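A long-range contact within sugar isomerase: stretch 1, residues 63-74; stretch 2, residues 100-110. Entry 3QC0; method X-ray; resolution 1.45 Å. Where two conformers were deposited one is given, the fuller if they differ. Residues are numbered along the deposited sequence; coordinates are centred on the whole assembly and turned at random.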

# COMPACT_ATOMS: atom_id res chain seq x y z
N GLY A 63 17.92 -13.71 9.46
CA GLY A 63 18.30 -12.47 8.81
C GLY A 63 19.06 -11.57 9.77
O GLY A 63 19.03 -11.81 10.99
N LEU A 64 19.73 -10.57 9.21
CA LEU A 64 20.17 -9.40 9.98
C LEU A 64 19.41 -8.20 9.39
O LEU A 64 19.40 -7.99 8.17
N CYS A 65 18.79 -7.42 10.28
CA CYS A 65 18.05 -6.23 9.87
C CYS A 65 18.81 -4.97 10.23
O CYS A 65 19.08 -4.73 11.43
N ARG A 66 19.18 -4.10 9.28
CA ARG A 66 18.99 -4.24 7.84
C ARG A 66 20.00 -3.37 7.14
O ARG A 66 20.50 -2.39 7.68
N GLY A 67 20.24 -3.70 5.87
CA GLY A 67 20.89 -2.79 4.94
C GLY A 67 19.83 -2.10 4.09
O GLY A 67 18.64 -2.09 4.44
N GLY A 68 20.29 -1.49 3.02
CA GLY A 68 19.46 -0.75 2.08
C GLY A 68 19.72 0.73 2.14
O GLY A 68 20.84 1.19 2.24
N PHE A 69 18.62 1.49 2.11
CA PHE A 69 18.64 2.95 2.15
C PHE A 69 19.59 3.55 1.14
O PHE A 69 20.44 4.37 1.46
N PHE A 70 19.37 3.16 -0.13
CA PHE A 70 20.26 3.56 -1.21
C PHE A 70 20.08 4.95 -1.82
O PHE A 70 21.06 5.62 -2.11
N PRO A 71 18.83 5.40 -2.06
CA PRO A 71 18.75 6.68 -2.79
C PRO A 71 19.24 7.86 -1.97
O PRO A 71 19.04 7.90 -0.74
N ALA A 72 19.91 8.78 -2.64
CA ALA A 72 20.40 10.02 -2.03
C ALA A 72 20.57 11.02 -3.14
O ALA A 72 20.73 10.64 -4.32
N PRO A 73 20.53 12.31 -2.80
CA PRO A 73 20.56 13.35 -3.82
C PRO A 73 21.89 13.52 -4.53
O PRO A 73 21.93 14.22 -5.55
N ASP A 74 22.98 12.96 -4.00
CA ASP A 74 24.26 13.10 -4.67
C ASP A 74 25.09 11.83 -4.57
O ASP A 74 24.75 10.91 -3.82
N LEU A 100 21.23 -10.89 4.61
CA LEU A 100 21.10 -9.50 5.03
C LEU A 100 19.84 -8.95 4.38
O LEU A 100 19.74 -8.96 3.15
N VAL A 101 18.90 -8.52 5.21
CA VAL A 101 17.67 -7.94 4.71
C VAL A 101 17.93 -6.52 4.21
O VAL A 101 18.62 -5.76 4.87
N LEU A 102 17.38 -6.17 3.04
CA LEU A 102 17.57 -4.86 2.46
C LEU A 102 16.23 -4.13 2.39
O LEU A 102 15.29 -4.59 1.72
N VAL A 103 16.16 -3.01 3.09
CA VAL A 103 15.04 -2.08 3.07
C VAL A 103 15.47 -0.92 2.19
O VAL A 103 16.41 -0.21 2.53
N ALA A 104 14.85 -0.78 1.01
CA ALA A 104 15.48 -0.11 -0.14
C ALA A 104 15.85 1.36 0.05
O ALA A 104 16.75 1.86 -0.61
N GLY A 105 15.09 2.06 0.89
CA GLY A 105 15.15 3.51 0.97
C GLY A 105 14.07 4.14 0.14
O GLY A 105 13.67 3.60 -0.88
N GLY A 106 13.60 5.29 0.60
CA GLY A 106 12.60 6.08 -0.12
C GLY A 106 13.23 7.07 -1.11
O GLY A 106 14.40 6.95 -1.51
N LEU A 107 12.44 8.05 -1.50
CA LEU A 107 12.90 9.10 -2.38
C LEU A 107 14.05 9.87 -1.74
O LEU A 107 14.01 10.14 -0.53
N PRO A 108 15.03 10.30 -2.55
CA PRO A 108 16.00 11.27 -2.08
C PRO A 108 15.30 12.53 -1.65
O PRO A 108 14.24 12.89 -2.24
N GLY A 109 15.80 13.21 -0.64
CA GLY A 109 15.10 14.41 -0.18
C GLY A 109 14.81 15.42 -1.29
O GLY A 109 15.69 15.72 -2.10
N GLY A 110 13.57 15.91 -1.31
CA GLY A 110 13.05 16.85 -2.30
C GLY A 110 12.55 16.26 -3.62
O GLY A 110 11.78 16.88 -4.36

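Two parallel strands, 64-68 and 100-103, set the frame within which the side chains pack. Backbone hydrogen bonds tie them together: Val 101 N gives to Leu 64 O (3.0 Å), Gly 67 N to Val 101 O (2.8 Å) and Val 103 N to Gly 67 O (3.0 Å). No side chain makes a hydrogen bond across the contact, so what remains is a matter of shape.

Leu 64 and Leu 100 lie on one face of the sheet and share a shape, chi1 t and chi2 p. Their branches meet at 4.2 Å, Leu 64 CD2 to Leu 100 CD1. The same Leu 100 CD1 bends back over the neighbouring strand, 3.5 Å from Leu 64 O and 3.8 Å from Gly 67 N. Leu 102, with chi1 m and chi2 t, sits on this face too, and its CD2 comes within 3.7 Å of Gly 68 N. Gly 67 is the hollow that receives these bumps: a CB there would lie 3.0 Å from Leu 102 CD2, a clash, and 3.2 Å from Leu 100 CD2.

On the other face Val 101, chi1 t, reaches Cys 65, chi1 m, through a looser contact of 4.4 Å between Val 101 CG2 and Cys 65 SG. Arg 66, preceded by a cis peptide bond, has chi1 p and lays its aliphatic stem beside the next valine, with Arg 66 CG 3.8 Å from Val 103 CG2; its NE and NH2 are satisfied elsewhere in the structure. Val 103, chi1 t, offers its other methyl to Phe 69, CG1 lying 3.6 Å from CZ of that ring. Although the CA-to-CB bond of Phe 69 points away, its m rotamer leaves the ring with Val 103 O over one face.

At the end of the first strand and in the loop that follows the second, close backbone passage leaves no room for a CB. Gly 68 CA lies 3.1 Å from Val 103 O, and a CB on Gly 68 would strike that oxygen. Gly 105 CA approaches Phe 69 CA to 3.7 Å; a CB on Gly 105 would collide with Phe 69 CA and Pro 71 CD. The backbone angles of both residues by themselves call for glycine.

Prolines close the far end. Pro 71 points toward the other stretch, its CG 3.2 Å from Gly 106 O and its CB 3.7 Å from Pro 108 CD. Pro 108 points back, its CB 4.1 Å from Pro 73 CD. These compact, rigid rings suit a seam between loops, filling space with little conformational freedom to lose.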

# COMPACT_ATOMS: atom_id res chain seq x y z
CB LEU A 64 21.68 -9.17 9.84
CG LEU A 64 22.25 -7.93 10.53
CD1 LEU A 64 22.07 -7.99 12.08
CD2 LEU A 64 23.74 -7.74 10.16
CB CYS A 65 16.70 -6.18 10.56
SG CYS A 65 15.54 -7.41 10.02
CB ARG A 66 17.55 -3.83 7.41
CG ARG A 66 17.16 -2.36 7.59
CD ARG A 66 16.88 -1.98 8.98
NE ARG A 66 16.06 -0.76 9.11
CZ ARG A 66 16.39 0.39 9.66
NH1 ARG A 66 17.58 0.61 10.26
NH2 ARG A 66 15.45 1.34 9.66
CB PHE A 69 18.87 3.41 3.60
CG PHE A 69 17.80 2.92 4.50
CD1 PHE A 69 16.56 3.52 4.48
CD2 PHE A 69 17.99 1.80 5.30
CE1 PHE A 69 15.49 3.02 5.27
CE2 PHE A 69 16.94 1.30 6.07
CZ PHE A 69 15.71 1.91 6.04
CB PHE A 70 20.22 2.51 -2.33
CG PHE A 70 20.69 1.16 -1.90
CD1 PHE A 70 22.04 0.92 -1.74
CD2 PHE A 70 19.81 0.10 -1.74
CE1 PHE A 70 22.49 -0.31 -1.37
CE2 PHE A 70 20.27 -1.15 -1.39
CZ PHE A 70 21.62 -1.34 -1.20
CB PRO A 71 17.25 6.79 -3.14
CG PRO A 71 16.72 5.39 -3.08
CD PRO A 71 17.52 4.75 -1.95
CB ALA A 72 21.72 9.80 -1.22
CB PRO A 73 20.26 14.63 -3.04
CG PRO A 73 19.90 14.26 -1.70
CD PRO A 73 20.31 12.85 -1.45
CB ASP A 74 25.02 14.33 -4.18
CG ASP A 74 25.41 14.26 -2.74
OD1 ASP A 74 25.17 13.29 -2.01
OD2 ASP A 74 26.00 15.28 -2.31
CB LEU A 100 22.30 -8.70 4.55
CG LEU A 100 22.25 -7.20 4.86
CD1 LEU A 100 22.20 -6.90 6.34
CD2 LEU A 100 23.37 -6.41 4.16
CB VAL A 101 16.59 -7.96 5.81
CG1 VAL A 101 15.33 -7.24 5.35
CG2 VAL A 101 16.25 -9.42 6.21
CB LEU A 102 18.18 -4.90 1.05
CG LEU A 102 19.53 -5.63 0.90
CD1 LEU A 102 19.93 -5.58 -0.60
CD2 LEU A 102 20.60 -5.02 1.80
CB VAL A 103 14.69 -1.63 4.49
CG1 VAL A 103 13.61 -0.55 4.47
CG2 VAL A 103 14.19 -2.80 5.33
CB ALA A 104 14.57 -0.21 -1.41
CB LEU A 107 11.74 10.07 -2.68
CG LEU A 107 10.68 9.49 -3.61
CD1 LEU A 107 9.35 10.26 -3.36
CD2 LEU A 107 11.09 9.59 -5.08
CB PRO A 108 16.86 11.55 -3.32
CG PRO A 108 16.64 10.47 -4.22
CD PRO A 108 15.28 9.87 -3.93